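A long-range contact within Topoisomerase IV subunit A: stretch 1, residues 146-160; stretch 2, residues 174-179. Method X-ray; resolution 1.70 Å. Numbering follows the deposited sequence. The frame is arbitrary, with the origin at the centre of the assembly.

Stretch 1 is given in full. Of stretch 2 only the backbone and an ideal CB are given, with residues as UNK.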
ATOM      1  N   MET A 146      13.604  -6.158  -6.035  1.00 21.84           N
ATOM      2  CA  MET A 146      12.840  -6.472  -7.247  1.00 21.98           C
ATOM      3  C   MET A 146      11.371  -6.142  -7.023  1.00 20.66           C
ATOM      4  O   MET A 146      10.830  -6.386  -5.953  1.00 22.49           O
ATOM      5  CB  MET A 146      12.924  -7.960  -7.588  1.00 22.42           C
ATOM      6  CG  MET A 146      14.330  -8.471  -7.829  1.00 25.76           C
ATOM      7  SD  MET A 146      15.064  -7.624  -9.233  1.00 32.10           S
ATOM      8  CE  MET A 146      14.092  -8.186 -10.573  1.00 29.71           C
ATOM      9  N   LEU A 147      10.739  -5.573  -8.031  1.00 19.10           N
ATOM     10  CA  LEU A 147       9.288  -5.375  -8.046  1.00 18.01           C
ATOM     11  C   LEU A 147       8.678  -6.628  -8.663  1.00 17.66           C
ATOM     12  O   LEU A 147       9.177  -7.127  -9.668  1.00 17.55           O
ATOM     13  CB  LEU A 147       8.950  -4.137  -8.903  1.00 18.46           C
ATOM     14  CG  LEU A 147       7.479  -3.737  -9.091  1.00 18.42           C
ATOM     15  CD1 LEU A 147       7.381  -2.246  -9.381  1.00 17.95           C
ATOM     16  CD2 LEU A 147       6.805  -4.561 -10.197  1.00 19.86           C
ATOM     17  N   LEU A 148       7.622  -7.146  -8.046  1.00 17.03           N
ATOM     18  CA  LEU A 148       6.951  -8.330  -8.564  1.00 17.22           C
ATOM     19  C   LEU A 148       5.478  -8.000  -8.660  1.00 16.59           C
ATOM     20  O   LEU A 148       4.857  -7.561  -7.675  1.00 16.50           O
ATOM     21  CB  LEU A 148       7.183  -9.549  -7.658  1.00 17.76           C
ATOM     22  CG  LEU A 148       6.442 -10.814  -8.087  1.00 19.51           C
ATOM     23  CD1 LEU A 148       6.906 -11.348  -9.445  1.00 21.97           C
ATOM     24  CD2 LEU A 148       6.564 -11.903  -7.036  1.00 21.08           C
ATOM     25  N   ALA A 149       4.946  -8.117  -9.874  1.00 15.41           N
ATOM     26  CA  ALA A 149       3.542  -7.811 -10.115  1.00 15.24           C
ATOM     27  C   ALA A 149       2.840  -9.070 -10.548  1.00 15.56           C
ATOM     28  O   ALA A 149       3.382  -9.853 -11.333  1.00 15.84           O
ATOM     29  CB  ALA A 149       3.419  -6.760 -11.268  1.00 16.16           C
ATOM     30  N   ILE A 150       1.623  -9.271 -10.042  1.00 16.03           N
ATOM     31  CA  ILE A 150       0.796 -10.417 -10.430  1.00 16.29           C
ATOM     32  C   ILE A 150      -0.573  -9.872 -10.810  1.00 16.45           C
ATOM     33  O   ILE A 150      -1.172  -9.131 -10.035  1.00 15.66           O
ATOM     34  CB  ILE A 150       0.599 -11.429  -9.254  1.00 16.67           C
ATOM     35  CG1 ILE A 150       1.982 -11.859  -8.707  1.00 16.76           C
ATOM     36  CG2 ILE A 150      -0.249 -12.634  -9.731  1.00 17.54           C
ATOM     37  CD1 ILE A 150       1.846 -12.779  -7.465  1.00 20.47           C
ATOM     38  N   THR A 151      -1.059 -10.212 -12.001  1.00 15.80           N
ATOM     39  CA  THR A 151      -2.367  -9.712 -12.440  1.00 16.66           C
ATOM     40  C   THR A 151      -3.540 -10.623 -12.054  1.00 17.21           C
ATOM     41  O   THR A 151      -3.346 -11.808 -11.727  1.00 16.82           O
ATOM     42  CB  THR A 151      -2.428  -9.511 -13.975  1.00 16.59           C
ATOM     43  OG1 THR A 151      -2.441 -10.779 -14.639  1.00 17.35           O
ATOM     44  CG2 THR A 151      -1.222  -8.714 -14.463  1.00 17.18           C
ATOM     45  N   GLN A 152      -4.751 -10.075 -12.173  1.00 17.69           N
ATOM     46  CA  GLN A 152      -5.983 -10.805 -11.886  1.00 19.52           C
ATOM     47  C   GLN A 152      -6.104 -12.015 -12.822  1.00 19.56           C
ATOM     48  O   GLN A 152      -6.648 -13.056 -12.444  1.00 19.46           O
ATOM     49  CB  GLN A 152      -7.143  -9.832 -12.078  1.00 19.74           C
ATOM     50  CG  GLN A 152      -8.529 -10.329 -11.848  1.00 22.77           C
ATOM     51  CD  GLN A 152      -9.559  -9.266 -12.196  1.00 23.67           C
ATOM     52  OE1 GLN A 152     -10.593  -9.567 -12.810  1.00 29.40           O
ATOM     53  NE2 GLN A 152      -9.270  -8.007 -11.834  1.00 25.33           N
ATOM     54  N   ALA A 153      -5.590 -11.871 -14.043  1.00 19.10           N
ATOM     55  CA  ALA A 153      -5.640 -12.957 -15.034  1.00 19.92           C
ATOM     56  C   ALA A 153      -4.617 -14.047 -14.738  1.00 20.23           C
ATOM     57  O   ALA A 153      -4.721 -15.169 -15.246  1.00 21.65           O
ATOM     58  CB  ALA A 153      -5.466 -12.404 -16.468  1.00 20.26           C
ATOM     59  N   GLY A 154      -3.634 -13.725 -13.905  1.00 20.37           N
ATOM     60  CA  GLY A 154      -2.609 -14.673 -13.483  1.00 19.85           C
ATOM     61  C   GLY A 154      -1.271 -14.511 -14.172  1.00 19.43           C
ATOM     62  O   GLY A 154      -0.507 -15.470 -14.267  1.00 20.16           O
ATOM     63  N   ARG A 155      -0.978 -13.310 -14.674  1.00 18.24           N
ATOM     64  CA  ARG A 155       0.337 -13.073 -15.269  1.00 17.83           C
ATOM     65  C   ARG A 155       1.282 -12.487 -14.240  1.00 17.94           C
ATOM     66  O   ARG A 155       0.867 -11.707 -13.392  1.00 17.92           O
ATOM     67  CB  ARG A 155       0.257 -12.148 -16.487  1.00 17.20           C
ATOM     68  CG  ARG A 155      -0.507 -12.786 -17.648  1.00 18.01           C
ATOM     69  CD  ARG A 155      -0.498 -11.949 -18.900  1.00 19.50           C
ATOM     70  NE  ARG A 155      -1.050 -12.798 -19.952  1.00 23.47           N
ATOM     71  CZ  ARG A 155      -2.349 -12.962 -20.163  1.00 26.56           C
ATOM     72  NH1 ARG A 155      -3.243 -12.298 -19.435  1.00 27.92           N
ATOM     73  NH2 ARG A 155      -2.759 -13.807 -21.100  1.00 28.83           N
ATOM     74  N   MET A 156       2.555 -12.871 -14.328  1.00 19.39           N
ATOM     75  CA  MET A 156       3.588 -12.412 -13.392  1.00 20.65           C
ATOM     76  C   MET A 156       4.724 -11.718 -14.139  1.00 19.16           C
ATOM     77  O   MET A 156       5.168 -12.167 -15.206  1.00 18.42           O
ATOM     78  CB  MET A 156       4.157 -13.586 -12.575  1.00 21.05           C
ATOM     79  CG  MET A 156       3.134 -14.286 -11.717  1.00 24.50           C
ATOM     80  SD  MET A 156       3.901 -15.594 -10.729  1.00 30.97           S
ATOM     81  CE  MET A 156       5.296 -14.783 -10.058  1.00 22.10           C
ATOM     82  N   LEU A 157       5.185 -10.606 -13.585  1.00 17.88           N
ATOM     83  CA  LEU A 157       6.341  -9.902 -14.153  1.00 18.25           C
ATOM     84  C   LEU A 157       7.222  -9.425 -13.026  1.00 18.32           C
ATOM     85  O   LEU A 157       6.714  -8.877 -12.056  1.00 18.30           O
ATOM     86  CB  LEU A 157       5.885  -8.677 -14.961  1.00 18.48           C
ATOM     87  CG  LEU A 157       6.986  -7.852 -15.658  1.00 16.95           C
ATOM     88  CD1 LEU A 157       7.657  -8.630 -16.774  1.00 19.42           C
ATOM     89  CD2 LEU A 157       6.435  -6.552 -16.222  1.00 19.61           C
ATOM     90  N   MET A 158       8.531  -9.612 -13.164  1.00 19.17           N
ATOM     91  CA  MET A 158       9.483  -9.131 -12.146  1.00 19.00           C
ATOM     92  C   MET A 158      10.566  -8.288 -12.827  1.00 18.56           C
ATOM     93  O   MET A 158      11.090  -8.680 -13.870  1.00 19.19           O
ATOM     94  CB  MET A 158      10.154 -10.289 -11.394  1.00 19.13           C
ATOM     95  CG  MET A 158      10.994  -9.821 -10.212  1.00 20.46           C
ATOM     96  SD  MET A 158      11.484 -11.210  -9.171  1.00 24.64           S
ATOM     97  CE  MET A 158      12.814 -11.945 -10.088  1.00 24.97           C
ATOM     98  N   PHE A 159      10.915  -7.148 -12.232  1.00 18.26           N
ATOM     99  CA  PHE A 159      12.042  -6.338 -12.721  1.00 18.79           C
ATOM    100  C   PHE A 159      12.549  -5.477 -11.565  1.00 19.16           C
ATOM    101  O   PHE A 159      11.822  -5.281 -10.588  1.00 19.24           O
ATOM    102  CB  PHE A 159      11.636  -5.463 -13.928  1.00 19.06           C
ATOM    103  CG  PHE A 159      10.503  -4.505 -13.641  1.00 17.76           C
ATOM    104  CD1 PHE A 159      10.737  -3.285 -12.997  1.00 14.88           C
ATOM    105  CD2 PHE A 159       9.207  -4.806 -14.059  1.00 19.01           C
ATOM    106  CE1 PHE A 159       9.679  -2.400 -12.739  1.00 17.96           C
ATOM    107  CE2 PHE A 159       8.149  -3.936 -13.795  1.00 17.34           C
ATOM    108  CZ  PHE A 159       8.394  -2.726 -13.142  1.00 17.25           C
ATOM    109  N   PRO A 160      13.794  -4.982 -11.655  1.00 20.34           N
ATOM    110  CA  PRO A 160      14.329  -4.199 -10.528  1.00 20.30           C
ATOM    111  C   PRO A 160      13.478  -2.956 -10.276  1.00 20.11           C
ATOM    112  O   PRO A 160      13.108  -2.262 -11.218  1.00 19.54           O
ATOM    113  CB  PRO A 160      15.727  -3.811 -11.014  1.00 19.78           C
ATOM    114  CG  PRO A 160      16.084  -4.875 -12.016  1.00 19.98           C
ATOM    115  CD  PRO A 160      14.783  -5.096 -12.743  1.00 20.74           C
ATOM    116  N   UNK A 174       3.755   2.879 -16.738  1.00 18.91           N
ATOM    117  CA  UNK A 174       3.325   1.492 -16.782  1.00 19.32           C
ATOM    118  C   UNK A 174       4.302   0.566 -16.051  1.00 18.79           C
ATOM    119  O   UNK A 174       5.520   0.567 -16.313  1.00 18.89           O
ATOM    120  CB  UNK A 174       3.166   1.043 -18.236  1.00 19.32           C
ATOM    121  N   UNK A 175       3.749  -0.228 -15.135  1.00 18.05           N
ATOM    122  CA  UNK A 175       4.465  -1.297 -14.438  1.00 18.14           C
ATOM    123  C   UNK A 175       4.318  -2.596 -15.234  1.00 17.75           C
ATOM    124  O   UNK A 175       5.300  -3.247 -15.568  1.00 17.83           O
ATOM    125  CB  UNK A 175       3.940  -1.470 -13.011  1.00 18.14           C
ATOM    126  N   UNK A 176       3.071  -2.949 -15.540  1.00 17.69           N
ATOM    127  CA  UNK A 176       2.754  -4.163 -16.267  1.00 18.75           C
ATOM    128  C   UNK A 176       1.622  -3.837 -17.239  1.00 18.85           C
ATOM    129  O   UNK A 176       0.736  -3.045 -16.915  1.00 19.20           O
ATOM    130  CB  UNK A 176       2.370  -5.300 -15.318  1.00 18.75           C
ATOM    131  N   UNK A 177       1.655  -4.408 -18.440  1.00 19.82           N
ATOM    132  CA  UNK A 177       0.640  -4.049 -19.430  1.00 20.57           C
ATOM    133  C   UNK A 177      -0.681  -4.747 -19.187  1.00 20.12           C
ATOM    134  O   UNK A 177      -0.769  -5.967 -19.255  1.00 21.54           O
ATOM    135  CB  UNK A 177       1.138  -4.379 -20.838  1.00 20.57           C
ATOM    136  N   UNK A 178      -1.685  -3.958 -18.854  1.00 20.06           N
ATOM    137  CA  UNK A 178      -3.063  -4.429 -18.749  1.00 20.15           C
ATOM    138  C   UNK A 178      -3.875  -3.485 -19.649  1.00 19.44           C
ATOM    139  O   UNK A 178      -3.869  -2.271 -19.445  1.00 19.23           O
ATOM    140  CB  UNK A 178      -3.567  -4.434 -17.304  1.00 20.15           C
ATOM    141  N   UNK A 179      -4.536  -4.041 -20.672  1.00 20.70           N
ATOM    142  CA  UNK A 179      -5.303  -3.206 -21.595  1.00 20.06           C
ATOM    143  C   UNK A 179      -6.293  -2.332 -20.821  1.00 19.99           C
ATOM    144  O   UNK A 179      -6.996  -2.826 -19.944  1.00 19.55           O
ATOM    145  CB  UNK A 179      -6.042  -4.073 -22.617  1.00 20.06           C
TER

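Stretch 1 is a hairpin: strands 146-151 and 155-160 pair through backbone hydrogen bonds such as Ala149 N to Leu157 O (2.9 Å), and a type I turn from Thr151 to Gly154 joins them. Alternate residues, Leu147, Ala149, Thr151, Leu157 and Phe159 among them, send CA-to-CB toward stretch 2, so one face of the hairpin offers mostly carbon. No hydrogen bond crosses the contact; shape and apolar packing must define the rules.

Position 174 has nothing of stretch 1 within 5.5 Å of its ideal CB. The hairpin sets no demand here, and many side chains, polar ones included, would fit. The deposited residue is Lys174, whose chain stays clear of the hairpin.

At 175, CA-to-CB runs sideways, yet the ideal CB lies 4.6 Å from Phe159 CZ and 5.1 Å from Leu147 CD1. The surroundings are apolar, with no charge to answer, so leucine, isoleucine, valine or methionine would all be reasonable. The carbonyl O sits 3.4 Å from Phe159 CE2, at the ring edge and near its plane, and 3.6 Å from Leu157 CD2. Ile175 (chi1 m) packs its CG2 3.7 Å from Leu147 CD2, 4.1 Å from Phe159 CZ and 4.2 Å from Ala149 CB.

Position 176 points toward the hairpin. Its ideal CB is 4.3 Å from Leu157 CD2, 4.4 Å from Ala149 CB and 5.0 Å from Thr151 CG2. The small Ala149 leaves room between its neighbours, and an aliphatic chain of medium length suits the extended backbone (phi/psi -141/142); a beta-branched one is well matched to those angles. Thr151 OG1 already accepts a hydrogen bond from Arg155 N (2.9 Å), while its methyl CG2 faces this position. The residue is Ile176, with the largest covered area of the stretch. Chi1 and chi2 both t carry CD1 to 3.5 Å from Thr151 CG2, 3.9 Å from Leu157 CB and 4.2 Å from Ala149 CB.

Position 177 points sideways, with no hairpin atom near its ideal CB; polar or small residues would do. It is Asn177, which takes no part in the contact.

At 178 the ideal CB also finds nothing within 5.5 Å, so only a chain with reach could touch stretch 1: leucine, isoleucine or methionine. Ile178 does so, its CD1 ending 4.0 Å from Thr151 CG2.

Position 179, with phi near -54°, is compatible with proline, though the hairpin asks for nothing. Pro179 occupies the N-cap position right before a helix.

Stretch 2 (174-179) KIINIP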
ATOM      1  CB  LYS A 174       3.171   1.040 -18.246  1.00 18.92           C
ATOM      2  CG  LYS A 174       2.458  -0.297 -18.389  1.00 21.15           C
ATOM      3  CD  LYS A 174       2.201  -0.644 -19.862  1.00 21.56           C
ATOM      4  CE  LYS A 174       1.160   0.290 -20.473  1.00 23.06           C
ATOM      5  NZ  LYS A 174       1.028   0.064 -21.954  1.00 26.27           N
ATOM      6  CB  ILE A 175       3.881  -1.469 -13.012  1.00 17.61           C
ATOM      7  CG1 ILE A 175       4.245  -0.240 -12.173  1.00 16.17           C
ATOM      8  CG2 ILE A 175       4.356  -2.779 -12.344  1.00 17.42           C
ATOM      9  CD1 ILE A 175       3.467  -0.132 -10.851  1.00 19.20           C
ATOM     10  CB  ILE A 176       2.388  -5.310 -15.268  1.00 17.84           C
ATOM     11  CG1 ILE A 176       2.077  -6.618 -15.998  1.00 19.75           C
ATOM     12  CG2 ILE A 176       1.205  -4.909 -14.387  1.00 19.43           C
ATOM     13  CD1 ILE A 176       2.066  -7.852 -15.093  1.00 18.80           C
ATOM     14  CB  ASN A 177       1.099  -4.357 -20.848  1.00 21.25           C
ATOM     15  CG  ASN A 177       0.127  -3.815 -21.881  1.00 24.87           C
ATOM     16  OD1 ASN A 177      -0.452  -4.570 -22.671  1.00 31.84           O
ATOM     17  ND2 ASN A 177      -0.064  -2.507 -21.873  1.00 26.40           N
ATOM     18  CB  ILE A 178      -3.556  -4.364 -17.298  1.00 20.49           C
ATOM     19  CG1 ILE A 178      -2.584  -5.165 -16.389  1.00 22.48           C
ATOM     20  CG2 ILE A 178      -4.999  -4.909 -17.186  1.00 21.03           C
ATOM     21  CD1 ILE A 178      -2.876  -5.061 -14.933  1.00 22.22           C
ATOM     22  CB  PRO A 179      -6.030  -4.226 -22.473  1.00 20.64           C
ATOM     23  CG  PRO A 179      -5.155  -5.461 -22.429  1.00 20.70           C
ATOM     24  CD  PRO A 179      -4.565  -5.468 -21.036  1.00 20.30           C
TER
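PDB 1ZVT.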